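Local atomic coordinates of prophage MuSo2, 43 kDa tail protein (PDB entry 3CDD), a protein that probably serves as a GpP-type hub component of the baseplate in a Mu-like phage tail, assembling as three chains. Residues Arg166-Thr171 against Leu178-Ala183. Residues are numbered along the deposited sequence; the frame is centred on the assembly and turned at random.
Sequences RGVLLT and LVITRA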
loop_
_atom_site.group_PDB
_atom_site.type_symbol
_atom_site.label_atom_id
_atom_site.label_comp_id
_atom_site.label_asym_id
_atom_site.label_seq_id
_atom_site.Cartn_x
_atom_site.Cartn_y
_atom_site.Cartn_z
ATOM N N ARG A 166 21.122 25.250 -3.908
ATOM C CA ARG A 166 21.289 26.377 -4.837
ATOM C C ARG A 166 19.960 26.997 -5.264
ATOM O O ARG A 166 19.931 27.898 -6.110
ATOM C CB ARG A 166 22.105 25.962 -6.071
ATOM C CG ARG A 166 23.623 25.769 -5.825
ATOM C CD ARG A 166 24.294 26.995 -5.197
ATOM N NE ARG A 166 25.704 26.752 -4.849
ATOM C CZ ARG A 166 26.153 26.419 -3.637
ATOM N NH1 ARG A 166 25.316 26.274 -2.617
ATOM N NH2 ARG A 166 27.456 26.232 -3.443
ATOM N N GLY A 167 18.870 26.509 -4.677
ATOM C CA GLY A 167 17.503 26.973 -4.986
ATOM C C GLY A 167 17.096 26.828 -6.436
ATOM O O GLY A 167 16.403 27.685 -6.983
ATOM N N VAL A 168 17.538 25.744 -7.071
ATOM C CA VAL A 168 17.162 25.468 -8.457
ATOM C C VAL A 168 16.428 24.124 -8.565
ATOM O O VAL A 168 16.382 23.344 -7.608
ATOM C CB VAL A 168 18.362 25.593 -9.467
ATOM C CG1 VAL A 168 19.079 26.944 -9.305
ATOM C CG2 VAL A 168 19.351 24.440 -9.351
ATOM N N LEU A 169 15.811 23.896 -9.718
ATOM C CA LEU A 169 15.050 22.678 -9.989
ATOM C C LEU A 169 15.695 21.845 -11.085
ATOM O O LEU A 169 16.263 22.397 -12.029
ATOM C CB LEU A 169 13.638 23.040 -10.465
ATOM C CG LEU A 169 12.772 24.019 -9.685
ATOM C CD1 LEU A 169 11.465 24.224 -10.448
ATOM C CD2 LEU A 169 12.513 23.473 -8.290
ATOM N N LEU A 170 15.564 20.522 -10.970
ATOM C CA LEU A 170 15.950 19.580 -12.032
ATOM C C LEU A 170 14.717 19.049 -12.759
ATOM O O LEU A 170 13.735 18.670 -12.127
ATOM C CB LEU A 170 16.731 18.403 -11.464
ATOM C CG LEU A 170 17.851 18.693 -10.457
ATOM C CD1 LEU A 170 18.393 17.363 -10.019
ATOM C CD2 LEU A 170 18.978 19.570 -11.067
ATOM N N THR A 171 14.740 19.076 -14.086
ATOM C CA THR A 171 13.658 18.442 -14.868
ATOM C C THR A 171 14.246 17.844 -16.162
ATOM O O THR A 171 15.445 17.584 -16.234
ATOM C CB THR A 171 12.426 19.409 -15.058
ATOM O OG1 THR A 171 11.368 18.754 -15.775
ATOM C CG2 THR A 171 12.819 20.667 -15.772
ATOM N N LEU A 178 18.714 16.376 -19.495
ATOM C CA LEU A 178 18.566 16.964 -18.149
ATOM C C LEU A 178 18.494 18.499 -18.190
ATOM O O LEU A 178 19.360 19.150 -18.789
ATOM C CB LEU A 178 19.713 16.528 -17.241
ATOM C CG LEU A 178 19.618 16.993 -15.786
ATOM C CD1 LEU A 178 18.482 16.271 -15.063
ATOM C CD2 LEU A 178 20.928 16.785 -15.062
ATOM N N VAL A 179 17.462 19.063 -17.563
ATOM C CA VAL A 179 17.269 20.518 -17.507
ATOM C C VAL A 179 17.437 21.069 -16.090
ATOM O O VAL A 179 16.778 20.622 -15.141
ATOM C CB VAL A 179 15.894 20.985 -18.076
ATOM C CG1 VAL A 179 15.762 22.517 -17.973
ATOM C CG2 VAL A 179 15.716 20.549 -19.508
ATOM N N ILE A 180 18.329 22.054 -15.967
ATOM C CA ILE A 180 18.498 22.804 -14.734
ATOM C C ILE A 180 17.855 24.185 -14.864
ATOM O O ILE A 180 18.281 25.036 -15.667
ATOM C CB ILE A 180 19.972 22.934 -14.328
ATOM C CG1 ILE A 180 20.633 21.549 -14.258
ATOM C CG2 ILE A 180 20.082 23.694 -13.001
ATOM C CD1 ILE A 180 22.168 21.586 -14.108
ATOM N N THR A 181 16.822 24.401 -14.064
ATOM C CA THR A 181 16.040 25.619 -14.189
ATOM C C THR A 181 15.468 26.116 -12.857
ATOM O O THR A 181 15.840 25.641 -11.780
ATOM C CB THR A 181 14.949 25.421 -15.274
ATOM O OG1 THR A 181 14.334 26.677 -15.573
ATOM C CG2 THR A 181 13.890 24.378 -14.844
ATOM N N ARG A 182 14.598 27.114 -12.939
ATOM C CA ARG A 182 13.817 27.592 -11.799
ATOM C C ARG A 182 12.409 27.757 -12.311
ATOM O O ARG A 182 12.204 27.754 -13.521
ATOM C CB ARG A 182 14.332 28.959 -11.301
ATOM C CG ARG A 182 15.558 28.905 -10.395
ATOM C CD ARG A 182 15.900 30.327 -9.918
ATOM N NE ARG A 182 16.819 30.366 -8.775
ATOM C CZ ARG A 182 18.147 30.364 -8.863
ATOM N NH1 ARG A 182 18.741 30.322 -10.050
ATOM N NH2 ARG A 182 18.880 30.405 -7.758
ATOM N N ALA A 183 11.440 27.924 -11.412
ATOM C CA ALA A 183 10.068 28.241 -11.815
ATOM C C ALA A 183 10.074 29.371 -12.839
ATOM O O ALA A 183 10.628 30.438 -12.585
ATOM C CB ALA A 183 9.241 28.635 -10.614
#
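Leu-169 and Thr-181 form an antiparallel hydrogen-bonded pair, with Leu-169 N 2.7 Å from Thr-181 O and Thr-181 N donating a hydrogen bond in return to Leu-169 O. Thr-171 and Val-179 form the next such pair; here Val-179 N reaches Thr-171 O over 2.8 Å but stands well above the carbonyl plane. Between them Leu-170 and Ile-180 make a non-hydrogen-bonded pair, where a CA-H...O contact joins Leu-170 CA to Val-179 O at 3.4 Å. The strand directions differ by 155°.

Carbon-to-carbon packing occurs on both faces. On the face of Leu-170 and Ile-180, the two lie side by side, and Leu-170 CD2 meets Ile-180 CG1. Val-168 CG2 comes obliquely to within 3.8 Å of Ile-180 CG2. This layer packs on helices 119-127 and 155-164, through Leu-119, Leu-159 and Ala-163. On the other face Thr-171 CG2 fits against Val-179 CB at 3.9 Å and also meets Thr-181 CG2. With Thr-171 OG1 anti to the backbone N (chi1 -178°), this methyl is turned toward both partners, not the hydroxyl.

Beyond the paired residues, Arg-182 runs extended from CG to NE past Gly-167 and Val-168. Val-168 CG1 sits over one guanidinium face, offset toward its rim and 3.5 Å from Arg-182 NH1. The carbonyl oxygens of Arg-166 and Gly-167 lie obliquely near NH2 and NE of Arg-182, respectively, at angles too poor for hydrogen bonds, whereas Arg-182 NH1 is hydrogen-bonded to Thr-138 OG1 and Asp-139 O, tying the group to the loop after strand 134-136.

The arrangement is a beta hairpin whose second strand also pairs in parallel with strand 134-136, giving a small mixed sheet backed by helices within the region related to the second domain of gp44-like baseplate hub proteins.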